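Iron-regulated outer membrane protein (Neisseria meningitidis, PDB 4B7O) acts as a TonB-dependent iron transporter of the outer membrane, and probably takes up iron in siderophore-bound form. Local coordinates at residues T73-Q76 with K77-T81; R337-A340 with D341-D344; K422-D425 with K426-D430; Q493-E496 with H497-F500; A644-Q648 with N649-E653. One frame throughout, in Å; residues are numbered along the deposited sequence.

Contact 1 of 5, residues T73-Q76 with K77-T81; sequences TLQQ and KDEST
Two bends near the end of the Lys77 side chain, at chi3 (44°) and chi4 (73°), fold it back against Leu74. Lys77 CE then lies 3.5 Å from Leu74 CD1. Leu74 meets it with CG turned away from its own backbone N (chi1 -170°). The ammonium group has its polar partner elsewhere, in a hydrogen bond from NZ to Pro141 O. The backbone here is the short helix 74-77 of the plug domain. Lys77 N bonds to Thr73 O at 2.8 Å, and Asp78 N to Leu74 O at 3.0 Å. At the end of the helix Glu79 N reaches Gln76 O at 3.0 Å, from above the carbonyl plane. A type I turn from Lys77 to Ser80 follows, closed by Ser80 N to Lys77 O. The turn presents two acids to the barrel. Asp78 forms a salt bridge with Arg188, and Glu79 forms salt bridges with Lys698 and Arg646. This pairing probably favours the ionised form of both acids, and ties the plug to the barrel by charge.

Contact 2 of 5, residues R337-A340 with D341-D344; sequences RYSA and DDKD
Asp342 turns its carboxylate back along the chain and meets both Ser339 and Arg337. Its OD1 takes two donors, one from each face of the carboxylate plane. Ser339 OG donates to Asp342 OD1 at 2.9 Å and comes from well above that plane. Arg337 NH2 reaches Asp342 OD1 at 3.2 Å on the syn side, with a nearly straight bond (167°). The two flat groups are nearly coplanar, 29° apart, and form a salt bridge edge on. The second arm, from Arg337 NH1 to Asp342 OD2, is less certain because the position of OD2 is doubtful; OD2 also accepts from Asn355 ND2. Asp341 and Ala340 carry the chain round between Ser339 and Asp342. They mark the point where barrel strand 323-339 runs out into the loop before strand 355-373. Asp341 holds its CG anti to the backbone N (chi1 -167°), which directs the carboxylate onward into the loop. There Asp341 OD1 accepts from Lys343 N at 3.1 Å, an Asx turn, with the donor well above the carboxylate plane. The same oxygen also accepts from Gly353 N, further along the loop. Arg337 touches Ile130 of the plug domain. Ala340 is bonded through its backbone to Tyr303, and Ser339 to Asn355.

Contact 3 of 5, residues K422-D425 with K426-D430; sequences KAKD and KKDMD
Lys426 curls back to Ala423 in helix 423-434, which lies in the long connection between barrel strands 376-391 and 441-455. The chain bends at chi2, chi3 and chi4, and chi3 is nearly eclipsed (16°). Lys426 NZ donates to Ala423 O at 2.9 Å, in the carbonyl plane and on a lone pair. Lys427 N reaches the same oxygen only weakly, so the side chain supplements a poor helical bond. Lys426 touches a crystal neighbour, which may influence this pose. The other carbonyls have regular partners four residues on. Lys426 N bonds to Lys422 O at 3.1 Å, Asp428 N to Lys424 O at 3.2 Å, and Met429 N to Asp425 O at 3.2 Å. Lys424 O and Asp425 O also take a weak bond from the N-H three residues on. Lys424 N is bonded to Glu421 OE1. Asp425, Asp428 and Met429 touch Ile401. Lys424 and Asp428 make no salt bridge: Lys424 NZ stays 4.9 Å from Asp428 OD1, but Lys424 CG is 3.8 Å from Asp428 OD2.

Contact 4 of 5, residues Q493-E496 with H497-F500; sequences QPHE and HWSF
The chain makes a type I turn from His495 to Trp498, closed by a bond of 3.1 Å from Trp498 N to His495 O. The side chain of His495 supports this turn. His495 ND1 accepts from His497 N at 2.9 Å, almost straight (170°), and the donor lies in the ring plane. A chi1 of 177° swings the imidazole over to that N-H. Since ND1 acts as acceptor, the proton of a neutral ring would probably sit on NE2. Trp498 points an edge at the face of the same ring, a T-shaped pair with planes at 88°. Trp498 CD1 is 4.1 Å from His495 ND1. The His497 ring meets His495 obliquely, with His497 ND1 3.5 Å from His495 CE1. The three rings form an aromatic cluster. Glu496 lies alongside His497, its carboxylate nearly parallel to the ring. Further back, Pro494 CG touches Phe500 CE2 at 4.1 Å, at the edge of the phenyl ring. Gln493 sets its CG 3.3 Å from Trp498 O, and its OE1 is bonded to Arg62 NH1. The turn joins barrel strands 478-493 and 498-509. On one flank Gln493 is bonded through its backbone to Gly457. On the other, His497 and Ser499 bond to Asn547 and Asn545 of strand 535-547, and Trp498 meets Tyr546 edge-to-face.

Contact 5 of 5, residues A644-Q648 with N649-E653; sequences AYRFQ and NPNLE
Asn649 follows Gln648 at the tip of the hairpin. A cis peptide bond leads into Pro650 and helps turn the chain. Asn651 reaches back across the hairpin. Its CG lies anti to the backbone N (chi1 -166°), which carries OD1 toward Arg646. Asn651 OD1 accepts from Arg646 NE at 3.0 Å, and weakly from NH2, which has Asn696 OD1 as a further partner. Leu652 pairs with Phe647 in an antiparallel hydrogen-bonded pair: Phe647 N to Leu652 O is 2.8 Å, and Leu652 N to Phe647 O is 3.3 Å. Their side chains lie side by side, with Phe647 CD2 and Leu652 CD2 3.7 Å apart. Glu653 faces Arg646 in a non-hydrogen-bonded pair. Its CB sits over the centre of the guanidinium face, and Glu653 OE1 makes a salt bridge to Arg646 NH1 at 3.4 Å. The same NH1 pairs with Glu79 of the plug. Glu653 OE2 lies 3.7 Å from Ala644 CB. Strand 603-618 flanks strand 638-647, and strand 684-697 flanks strand 652-665; Pro650 and Leu652 touch Trp697.

The contacts follow one another along the chain in numerical order. Contact 1 belongs to the plug domain and the other four to the barrel region. Contacts 1 and 5 touch, with centres 15 Å apart, so the plug turn is joined to the barrel wall. Contact 4 lies about 30 Å from contact 1 and 33 Å from contact 5, centre to centre. Contacts 2 and 3 have centres 30 Å apart, and contact 3 is about 73 Å from contact 5 between centres. Contacts 2, 4 and 5 sit where barrel strands end. The short turns of 4 and 5 are probably periplasmic and the longer loops of 2 and 3 extracellular, as in other TonB-dependent transporters.

Contact 1 of 5, residues T73-Q76 with K77-T81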
loop_
_atom_site.group_PDB
_atom_site.type_symbol
_atom_site.label_atom_id
_atom_site.label_comp_id
_atom_site.label_asym_id
_atom_site.label_seq_id
_atom_site.Cartn_x
_atom_site.Cartn_y
_atom_site.Cartn_z
ATOM N N THR A 73 14.629 -5.335 4.805
ATOM C CA THR A 73 15.846 -4.829 4.257
ATOM C C THR A 73 16.251 -5.840 3.190
ATOM O O THR A 73 15.772 -6.988 3.210
ATOM C CB THR A 73 16.873 -4.730 5.413
ATOM O OG1 THR A 73 17.628 -3.534 5.296
ATOM C CG2 THR A 73 17.781 -5.924 5.497
ATOM N N LEU A 74 17.107 -5.412 2.262
ATOM C CA LEU A 74 17.458 -6.217 1.113
ATOM C C LEU A 74 18.213 -7.439 1.552
ATOM O O LEU A 74 17.925 -8.542 1.100
ATOM C CB LEU A 74 18.256 -5.430 0.072
ATOM C CG LEU A 74 18.462 -6.148 -1.280
ATOM C CD1 LEU A 74 17.149 -6.545 -1.934
ATOM C CD2 LEU A 74 19.260 -5.310 -2.266
ATOM N N GLN A 75 19.141 -7.265 2.475
ATOM C CA GLN A 75 19.846 -8.408 2.964
ATOM C C GLN A 75 18.857 -9.389 3.641
ATOM O O GLN A 75 19.058 -10.586 3.562
ATOM C CB GLN A 75 21.048 -7.995 3.823
ATOM C CG GLN A 75 20.784 -7.834 5.315
ATOM C CD GLN A 75 20.843 -9.151 6.085
ATOM O OE1 GLN A 75 21.672 -10.034 5.791
ATOM N NE2 GLN A 75 19.957 -9.294 7.079
ATOM N N GLN A 76 17.767 -8.899 4.232
ATOM C CA GLN A 76 16.745 -9.802 4.776
ATOM C C GLN A 76 15.878 -10.472 3.756
ATOM O O GLN A 76 15.555 -11.642 3.888
ATOM C CB GLN A 76 15.811 -9.081 5.706
ATOM C CG GLN A 76 16.261 -9.161 7.145
ATOM C CD GLN A 76 15.666 -8.048 7.971
ATOM O OE1 GLN A 76 14.648 -7.429 7.596
ATOM N NE2 GLN A 76 16.293 -7.783 9.110
ATOM N N LYS A 77 15.472 -9.723 2.747
ATOM C CA LYS A 77 14.713 -10.263 1.646
ATOM C C LYS A 77 15.480 -11.386 0.889
ATOM O O LYS A 77 14.909 -12.378 0.497
ATOM C CB LYS A 77 14.381 -9.109 0.740
ATOM C CG LYS A 77 13.112 -9.267 -0.043
ATOM C CD LYS A 77 12.629 -7.898 -0.444
ATOM C CE LYS A 77 13.768 -7.020 -0.963
ATOM N NZ LYS A 77 14.216 -7.464 -2.318
ATOM N N ASP A 78 16.790 -11.264 0.780
ATOM C CA ASP A 78 17.567 -12.256 0.137
ATOM C C ASP A 78 17.504 -13.570 0.882
ATOM O O ASP A 78 17.780 -14.597 0.332
ATOM C CB ASP A 78 19.024 -11.781 0.041
ATOM C CG ASP A 78 19.247 -10.800 -1.106
ATOM O OD1 ASP A 78 18.319 -10.622 -1.901
ATOM O OD2 ASP A 78 20.325 -10.181 -1.204
ATOM N N GLU A 79 17.136 -13.541 2.143
ATOM C CA GLU A 79 17.108 -14.759 2.959
ATOM C C GLU A 79 15.746 -15.339 2.982
ATOM O O GLU A 79 15.512 -16.301 3.640
ATOM C CB GLU A 79 17.564 -14.449 4.400
ATOM C CG GLU A 79 18.987 -13.892 4.416
ATOM C CD GLU A 79 19.506 -13.695 5.825
ATOM O OE1 GLU A 79 18.930 -14.313 6.739
ATOM O OE2 GLU A 79 20.483 -12.935 6.036
ATOM N N SER A 80 14.813 -14.712 2.303
ATOM C CA SER A 80 13.421 -15.129 2.367
ATOM C C SER A 80 12.959 -15.734 1.037
ATOM O O SER A 80 13.557 -15.557 -0.036
ATOM C CB SER A 80 12.572 -13.910 2.706
ATOM O OG SER A 80 11.193 -14.080 2.432
ATOM N N THR A 81 11.848 -16.417 1.096
ATOM C CA THR A 81 11.362 -17.109 -0.059
ATOM C C THR A 81 10.161 -16.359 -0.702
ATOM O O THR A 81 9.693 -16.693 -1.791
ATOM C CB THR A 81 11.075 -18.489 0.410
ATOM O OG1 THR A 81 11.484 -19.404 -0.598
ATOM C CG2 THR A 81 9.662 -18.644 0.837
#

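Contact 2 of 5, residues R337-A340 with D341-D344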
loop_
_atom_site.group_PDB
_atom_site.type_symbol
_atom_site.label_atom_id
_atom_site.label_comp_id
_atom_site.label_asym_id
_atom_site.label_seq_id
_atom_site.Cartn_x
_atom_site.Cartn_y
_atom_site.Cartn_z
ATOM N N ARG A 337 -4.752 -0.465 -17.458
ATOM C CA ARG A 337 -5.452 -1.728 -17.520
ATOM C C ARG A 337 -5.763 -1.971 -18.964
ATOM O O ARG A 337 -6.351 -1.122 -19.654
ATOM C CB ARG A 337 -6.785 -1.705 -16.761
ATOM C CG ARG A 337 -7.608 -2.975 -16.929
ATOM C CD ARG A 337 -8.924 -2.750 -16.259
ATOM N NE ARG A 337 -9.915 -3.829 -16.374
ATOM C CZ ARG A 337 -10.630 -4.111 -17.472
ATOM N NH1 ARG A 337 -10.481 -3.424 -18.630
ATOM N NH2 ARG A 337 -11.486 -5.124 -17.408
ATOM N N TYR A 338 -5.422 -3.162 -19.407
ATOM C CA TYR A 338 -5.695 -3.547 -20.767
ATOM C C TYR A 338 -6.474 -4.829 -20.701
ATOM O O TYR A 338 -5.986 -5.849 -20.167
ATOM C CB TYR A 338 -4.388 -3.759 -21.546
ATOM C CG TYR A 338 -4.609 -4.562 -22.808
ATOM C CD1 TYR A 338 -5.231 -3.986 -23.922
ATOM C CD2 TYR A 338 -4.222 -5.908 -22.886
ATOM C CE1 TYR A 338 -5.460 -4.724 -25.075
ATOM C CE2 TYR A 338 -4.439 -6.653 -24.033
ATOM C CZ TYR A 338 -5.047 -6.056 -25.130
ATOM O OH TYR A 338 -5.259 -6.776 -26.278
ATOM N N SER A 339 -7.696 -4.783 -21.225
ATOM C CA SER A 339 -8.426 -6.017 -21.484
ATOM C C SER A 339 -8.357 -6.375 -22.967
ATOM O O SER A 339 -8.429 -5.483 -23.835
ATOM C CB SER A 339 -9.859 -5.856 -21.106
ATOM O OG SER A 339 -10.432 -7.112 -21.039
ATOM N N ALA A 340 -8.187 -7.673 -23.245
ATOM C CA ALA A 340 -8.280 -8.219 -24.603
ATOM C C ALA A 340 -9.719 -8.088 -25.118
ATOM O O ALA A 340 -9.920 -7.707 -26.267
ATOM C CB ALA A 340 -7.815 -9.675 -24.631
ATOM N N ASP A 341 -10.710 -8.368 -24.262
ATOM C CA ASP A 341 -12.103 -8.272 -24.648
ATOM C C ASP A 341 -12.957 -7.994 -23.444
ATOM O O ASP A 341 -13.119 -8.859 -22.569
ATOM C CB ASP A 341 -12.583 -9.593 -25.279
ATOM C CG ASP A 341 -13.955 -9.464 -26.003
ATOM O OD1 ASP A 341 -14.574 -8.360 -26.053
ATOM O OD2 ASP A 341 -14.411 -10.501 -26.539
ATOM N N ASP A 342 -13.576 -6.818 -23.423
ATOM C CA ASP A 342 -14.389 -6.445 -22.267
ATOM C C ASP A 342 -15.863 -6.716 -22.451
ATOM O O ASP A 342 -16.687 -6.303 -21.628
ATOM C CB ASP A 342 -14.193 -4.975 -21.950
ATOM C CG ASP A 342 -13.123 -4.760 -20.918
ATOM O OD1 ASP A 342 -12.849 -5.719 -20.185
ATOM O OD2 ASP A 342 -12.569 -3.644 -20.829
ATOM N N LYS A 343 -16.212 -7.390 -23.547
ATOM C CA LYS A 343 -17.606 -7.473 -23.941
ATOM C C LYS A 343 -18.552 -7.815 -22.767
ATOM O O LYS A 343 -19.621 -7.211 -22.634
ATOM C CB LYS A 343 -17.759 -8.451 -25.100
ATOM C CG LYS A 343 -17.754 -9.930 -24.735
ATOM C CD LYS A 343 -18.134 -10.691 -25.990
ATOM C CE LYS A 343 -17.000 -11.588 -26.452
ATOM N NZ LYS A 343 -17.094 -12.933 -25.800
ATOM N N ASP A 344 -18.133 -8.751 -21.910
ATOM C CA ASP A 344 -18.941 -9.210 -20.781
ATOM C C ASP A 344 -18.697 -8.502 -19.448
ATOM O O ASP A 344 -19.128 -8.963 -18.394
ATOM C CB ASP A 344 -18.747 -10.698 -20.599
ATOM C CG ASP A 344 -19.395 -11.480 -21.693
ATOM O OD1 ASP A 344 -20.499 -11.082 -22.150
ATOM O OD2 ASP A 344 -18.799 -12.496 -22.088
#

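Contact 3 of 5, residues K422-D425 with K426-D430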
loop_
_atom_site.group_PDB
_atom_site.type_symbol
_atom_site.label_atom_id
_atom_site.label_comp_id
_atom_site.label_asym_id
_atom_site.label_seq_id
_atom_site.Cartn_x
_atom_site.Cartn_y
_atom_site.Cartn_z
ATOM N N LYS A 422 -42.265 4.303 -15.626
ATOM C CA LYS A 422 -41.054 4.341 -16.457
ATOM C C LYS A 422 -40.905 5.703 -17.150
ATOM O O LYS A 422 -39.911 5.994 -17.832
ATOM C CB LYS A 422 -41.167 3.255 -17.538
ATOM C CG LYS A 422 -41.882 1.983 -17.084
ATOM C CD LYS A 422 -41.859 0.861 -18.132
ATOM C CE LYS A 422 -42.235 -0.510 -17.540
ATOM N NZ LYS A 422 -41.645 -1.722 -18.216
ATOM N N ALA A 423 -41.927 6.534 -17.012
ATOM C CA ALA A 423 -41.865 7.884 -17.520
ATOM C C ALA A 423 -40.581 8.489 -17.007
ATOM O O ALA A 423 -39.855 9.056 -17.796
ATOM C CB ALA A 423 -43.079 8.713 -17.092
ATOM N N LYS A 424 -40.289 8.329 -15.709
ATOM C CA LYS A 424 -39.086 8.941 -15.085
ATOM C C LYS A 424 -37.756 8.415 -15.675
ATOM O O LYS A 424 -36.837 9.196 -16.050
ATOM C CB LYS A 424 -39.079 8.772 -13.551
ATOM C CG LYS A 424 -37.889 9.473 -12.859
ATOM C CD LYS A 424 -37.749 10.958 -13.238
ATOM C CE LYS A 424 -36.847 11.726 -12.262
ATOM N NZ LYS A 424 -37.139 13.194 -12.311
ATOM N N ASP A 425 -37.671 7.089 -15.758
ATOM C CA ASP A 425 -36.501 6.459 -16.344
ATOM C C ASP A 425 -36.175 7.116 -17.678
ATOM O O ASP A 425 -35.031 7.538 -17.904
ATOM C CB ASP A 425 -36.673 4.931 -16.417
ATOM C CG ASP A 425 -36.546 4.257 -15.020
ATOM O OD1 ASP A 425 -36.280 4.963 -14.030
ATOM O OD2 ASP A 425 -36.699 3.022 -14.888
ATOM N N LYS A 426 -37.203 7.285 -18.518
ATOM C CA LYS A 426 -37.027 7.929 -19.821
ATOM C C LYS A 426 -36.328 9.286 -19.719
ATOM O O LYS A 426 -35.435 9.567 -20.534
ATOM C CB LYS A 426 -38.354 8.071 -20.615
ATOM C CG LYS A 426 -38.273 9.044 -21.818
ATOM C CD LYS A 426 -39.429 10.057 -21.962
ATOM C CE LYS A 426 -40.308 10.254 -20.718
ATOM N NZ LYS A 426 -41.215 9.098 -20.382
ATOM N N LYS A 427 -36.722 10.127 -18.751
ATOM C CA LYS A 427 -36.185 11.495 -18.736
ATOM C C LYS A 427 -34.704 11.424 -18.399
ATOM O O LYS A 427 -33.867 12.233 -18.872
ATOM C CB LYS A 427 -36.923 12.405 -17.743
ATOM C CG LYS A 427 -37.074 13.869 -18.193
ATOM C CD LYS A 427 -35.741 14.597 -18.422
ATOM C CE LYS A 427 -35.704 15.971 -17.730
ATOM N NZ LYS A 427 -36.944 16.783 -17.902
ATOM N N ASP A 428 -34.378 10.419 -17.601
ATOM C CA ASP A 428 -33.007 10.288 -17.138
ATOM C C ASP A 428 -32.056 9.977 -18.282
ATOM O O ASP A 428 -31.133 10.778 -18.548
ATOM C CB ASP A 428 -32.923 9.282 -15.991
ATOM C CG ASP A 428 -33.510 9.847 -14.689
ATOM O OD1 ASP A 428 -33.224 11.046 -14.405
ATOM O OD2 ASP A 428 -34.256 9.111 -13.975
ATOM N N MET A 429 -32.339 8.877 -18.995
ATOM C CA MET A 429 -31.481 8.387 -20.075
ATOM C C MET A 429 -31.298 9.557 -20.995
ATOM O O MET A 429 -30.168 9.912 -21.385
ATOM C CB MET A 429 -32.105 7.211 -20.799
ATOM C CG MET A 429 -33.060 6.398 -19.948
ATOM S SD MET A 429 -33.240 4.696 -20.536
ATOM C CE MET A 429 -32.930 5.001 -22.288
ATOM N N ASP A 430 -32.422 10.201 -21.288
ATOM C CA ASP A 430 -32.396 11.462 -21.984
ATOM C C ASP A 430 -31.316 12.338 -21.385
ATOM O O ASP A 430 -30.389 12.734 -22.073
ATOM C CB ASP A 430 -33.771 12.132 -21.909
ATOM C CG ASP A 430 -34.469 12.159 -23.254
ATOM O OD1 ASP A 430 -33.956 12.886 -24.154
ATOM O OD2 ASP A 430 -35.496 11.441 -23.415
#

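Contact 4 of 5, residues Q493-E496 with H497-F500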
loop_
_atom_site.group_PDB
_atom_site.type_symbol
_atom_site.label_atom_id
_atom_site.label_comp_id
_atom_site.label_asym_id
_atom_site.label_seq_id
_atom_site.Cartn_x
_atom_site.Cartn_y
_atom_site.Cartn_z
ATOM N N GLN A 493 13.511 10.921 25.508
ATOM C CA GLN A 493 14.447 9.860 25.786
ATOM C C GLN A 493 15.251 10.054 27.099
ATOM O O GLN A 493 16.315 10.642 27.097
ATOM C CB GLN A 493 15.358 9.732 24.579
ATOM C CG GLN A 493 16.291 8.571 24.747
ATOM C CD GLN A 493 16.550 7.803 23.462
ATOM O OE1 GLN A 493 16.365 8.313 22.302
ATOM N NE2 GLN A 493 17.004 6.555 23.654
ATOM N N PRO A 494 14.742 9.555 28.222
ATOM C CA PRO A 494 15.438 9.754 29.517
ATOM C C PRO A 494 16.606 8.841 29.741
ATOM O O PRO A 494 17.378 9.024 30.655
ATOM C CB PRO A 494 14.355 9.418 30.545
ATOM C CG PRO A 494 13.355 8.533 29.787
ATOM C CD PRO A 494 13.337 9.116 28.399
ATOM N N HIS A 495 16.792 7.844 28.907
ATOM C CA HIS A 495 17.808 6.828 29.219
ATOM C C HIS A 495 18.122 6.202 27.911
ATOM O O HIS A 495 17.281 6.095 27.017
ATOM C CB HIS A 495 17.200 5.848 30.212
ATOM C CG HIS A 495 18.076 4.676 30.616
ATOM N ND1 HIS A 495 18.549 3.773 29.738
ATOM C CD2 HIS A 495 18.456 4.222 31.870
ATOM C CE1 HIS A 495 19.224 2.800 30.391
ATOM N NE2 HIS A 495 19.178 3.079 31.691
ATOM N N GLU A 496 19.358 5.806 27.745
ATOM C CA GLU A 496 19.751 5.269 26.473
ATOM C C GLU A 496 18.963 4.032 25.964
ATOM O O GLU A 496 18.947 3.787 24.753
ATOM C CB GLU A 496 21.223 5.003 26.499
ATOM C CG GLU A 496 21.611 4.203 27.703
ATOM C CD GLU A 496 22.911 3.502 27.442
ATOM O OE1 GLU A 496 23.475 3.750 26.338
ATOM O OE2 GLU A 496 23.356 2.709 28.315
ATOM N N HIS A 497 18.287 3.288 26.849
ATOM C CA HIS A 497 17.509 2.113 26.451
ATOM C C HIS A 497 16.030 2.355 26.323
ATOM O O HIS A 497 15.275 1.401 26.107
ATOM C CB HIS A 497 17.647 1.013 27.487
ATOM C CG HIS A 497 19.032 0.457 27.649
ATOM N ND1 HIS A 497 19.391 -0.268 28.752
ATOM C CD2 HIS A 497 20.168 0.537 26.831
ATOM C CE1 HIS A 497 20.700 -0.638 28.630
ATOM N NE2 HIS A 497 21.172 -0.139 27.456
ATOM N N TRP A 498 15.579 3.594 26.474
ATOM C CA TRP A 498 14.180 3.874 26.601
ATOM C C TRP A 498 13.784 5.091 25.820
ATOM O O TRP A 498 14.467 6.106 25.858
ATOM C CB TRP A 498 13.809 4.193 28.049
ATOM C CG TRP A 498 13.654 3.029 28.966
ATOM C CD1 TRP A 498 14.633 2.457 29.774
ATOM C CD2 TRP A 498 12.456 2.205 29.175
ATOM N NE1 TRP A 498 14.118 1.400 30.483
ATOM C CE2 TRP A 498 12.818 1.198 30.170
ATOM C CE3 TRP A 498 11.170 2.188 28.645
ATOM C CZ2 TRP A 498 11.917 0.227 30.596
ATOM C CZ3 TRP A 498 10.255 1.226 29.117
ATOM C CH2 TRP A 498 10.621 0.270 30.067
ATOM N N SER A 499 12.611 5.045 25.187
ATOM C CA SER A 499 12.070 6.268 24.673
ATOM C C SER A 499 10.530 6.277 24.829
ATOM O O SER A 499 9.922 5.229 24.912
ATOM C CB SER A 499 12.599 6.519 23.238
ATOM O OG SER A 499 11.731 5.975 22.301
ATOM N N PHE A 500 9.944 7.462 24.980
ATOM C CA PHE A 500 8.507 7.593 25.109
ATOM C C PHE A 500 8.013 8.614 24.146
ATOM O O PHE A 500 8.718 9.569 23.883
ATOM C CB PHE A 500 8.171 7.975 26.541
ATOM C CG PHE A 500 8.596 6.913 27.570
ATOM C CD1 PHE A 500 7.736 5.868 27.917
ATOM C CD2 PHE A 500 9.843 6.959 28.169
ATOM C CE1 PHE A 500 8.115 4.903 28.855
ATOM C CE2 PHE A 500 10.251 5.987 29.084
ATOM C CZ PHE A 500 9.388 4.975 29.444
#

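Contact 5 of 5, residues A644-Q648 with N649-E653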
loop_
_atom_site.group_PDB
_atom_site.type_symbol
_atom_site.label_atom_id
_atom_site.label_comp_id
_atom_site.label_asym_id
_atom_site.label_seq_id
_atom_site.Cartn_x
_atom_site.Cartn_y
_atom_site.Cartn_z
ATOM N N ALA A 644 13.886 -18.200 15.625
ATOM C CA ALA A 644 14.825 -18.643 14.609
ATOM C C ALA A 644 16.213 -18.837 15.188
ATOM O O ALA A 644 16.632 -18.080 16.043
ATOM C CB ALA A 644 14.900 -17.637 13.476
ATOM N N TYR A 645 16.947 -19.800 14.653
ATOM C CA TYR A 645 18.279 -20.081 15.127
ATOM C C TYR A 645 19.252 -20.182 13.983
ATOM O O TYR A 645 19.025 -20.899 13.000
ATOM C CB TYR A 645 18.338 -21.377 15.945
ATOM C CG TYR A 645 19.684 -21.473 16.575
ATOM C CD1 TYR A 645 19.977 -20.745 17.739
ATOM C CD2 TYR A 645 20.704 -22.193 15.962
ATOM C CE1 TYR A 645 21.232 -20.784 18.303
ATOM C CE2 TYR A 645 21.965 -22.246 16.510
ATOM C CZ TYR A 645 22.217 -21.538 17.681
ATOM O OH TYR A 645 23.467 -21.568 18.217
ATOM N N ARG A 646 20.359 -19.470 14.121
ATOM C CA ARG A 646 21.399 -19.481 13.095
ATOM C C ARG A 646 22.708 -20.197 13.525
ATOM O O ARG A 646 23.361 -19.784 14.460
ATOM C CB ARG A 646 21.667 -18.071 12.614
ATOM C CG ARG A 646 22.628 -18.084 11.457
ATOM C CD ARG A 646 22.525 -16.818 10.680
ATOM N NE ARG A 646 22.439 -17.207 9.299
ATOM C CZ ARG A 646 21.531 -16.798 8.441
ATOM N NH1 ARG A 646 20.588 -15.942 8.779
ATOM N NH2 ARG A 646 21.581 -17.284 7.234
ATOM N N PHE A 647 23.048 -21.270 12.827
ATOM C CA PHE A 647 24.211 -22.069 13.120
ATOM C C PHE A 647 25.367 -21.429 12.477
ATOM O O PHE A 647 25.264 -20.919 11.367
ATOM C CB PHE A 647 24.062 -23.459 12.502
ATOM C CG PHE A 647 22.921 -24.217 13.056
ATOM C CD1 PHE A 647 23.025 -24.861 14.291
ATOM C CD2 PHE A 647 21.715 -24.222 12.404
ATOM C CE1 PHE A 647 21.920 -25.518 14.846
ATOM C CE2 PHE A 647 20.628 -24.884 12.945
ATOM C CZ PHE A 647 20.724 -25.541 14.157
ATOM N N GLN A 648 26.488 -21.497 13.180
ATOM C CA GLN A 648 27.755 -20.971 12.719
ATOM C C GLN A 648 28.367 -21.826 11.611
ATOM O O GLN A 648 28.915 -21.277 10.635
ATOM C CB GLN A 648 28.688 -20.887 13.906
ATOM C CG GLN A 648 29.607 -19.691 13.823
ATOM C CD GLN A 648 29.496 -18.785 15.035
ATOM O OE1 GLN A 648 30.052 -19.082 16.092
ATOM N NE2 GLN A 648 28.788 -17.662 14.885
ATOM N N ASN A 649 28.283 -23.159 11.732
ATOM C CA ASN A 649 28.815 -24.052 10.650
ATOM C C ASN A 649 27.941 -25.246 10.349
ATOM O O ASN A 649 27.757 -26.116 11.177
ATOM C CB ASN A 649 30.260 -24.513 10.893
ATOM C CG ASN A 649 31.283 -23.679 10.125
ATOM O OD1 ASN A 649 31.524 -23.925 8.937
ATOM N ND2 ASN A 649 31.909 -22.701 10.803
ATOM N N PRO A 650 27.357 -25.284 9.160
ATOM C CA PRO A 650 27.478 -24.305 8.091
ATOM C C PRO A 650 26.698 -23.030 8.466
ATOM O O PRO A 650 25.933 -23.065 9.433
ATOM C CB PRO A 650 26.832 -25.036 6.908
ATOM C CG PRO A 650 25.810 -25.949 7.526
ATOM C CD PRO A 650 26.374 -26.348 8.862
ATOM N N ASN A 651 26.900 -21.922 7.738
ATOM C CA ASN A 651 26.087 -20.690 7.938
ATOM C C ASN A 651 24.667 -20.909 7.505
ATOM O O ASN A 651 24.385 -20.899 6.292
ATOM C CB ASN A 651 26.642 -19.573 7.100
ATOM C CG ASN A 651 26.092 -18.243 7.505
ATOM O OD1 ASN A 651 24.877 -18.084 7.702
ATOM N ND2 ASN A 651 26.968 -17.266 7.632
ATOM N N LEU A 652 23.780 -21.140 8.477
ATOM C CA LEU A 652 22.444 -21.660 8.183
ATOM C C LEU A 652 21.437 -21.202 9.197
ATOM O O LEU A 652 21.703 -21.279 10.362
ATOM C CB LEU A 652 22.462 -23.194 8.206
ATOM C CG LEU A 652 21.088 -23.816 8.082
ATOM C CD1 LEU A 652 20.835 -24.063 6.614
ATOM C CD2 LEU A 652 21.012 -25.112 8.872
ATOM N N GLU A 653 20.275 -20.737 8.770
ATOM C CA GLU A 653 19.262 -20.388 9.728
ATOM C C GLU A 653 18.014 -21.205 9.497
ATOM O O GLU A 653 17.540 -21.402 8.359
ATOM C CB GLU A 653 18.932 -18.899 9.642
ATOM C CG GLU A 653 17.911 -18.442 10.661
ATOM C CD GLU A 653 17.762 -16.915 10.790
ATOM O OE1 GLU A 653 17.319 -16.208 9.845
ATOM O OE2 GLU A 653 18.042 -16.397 11.887
#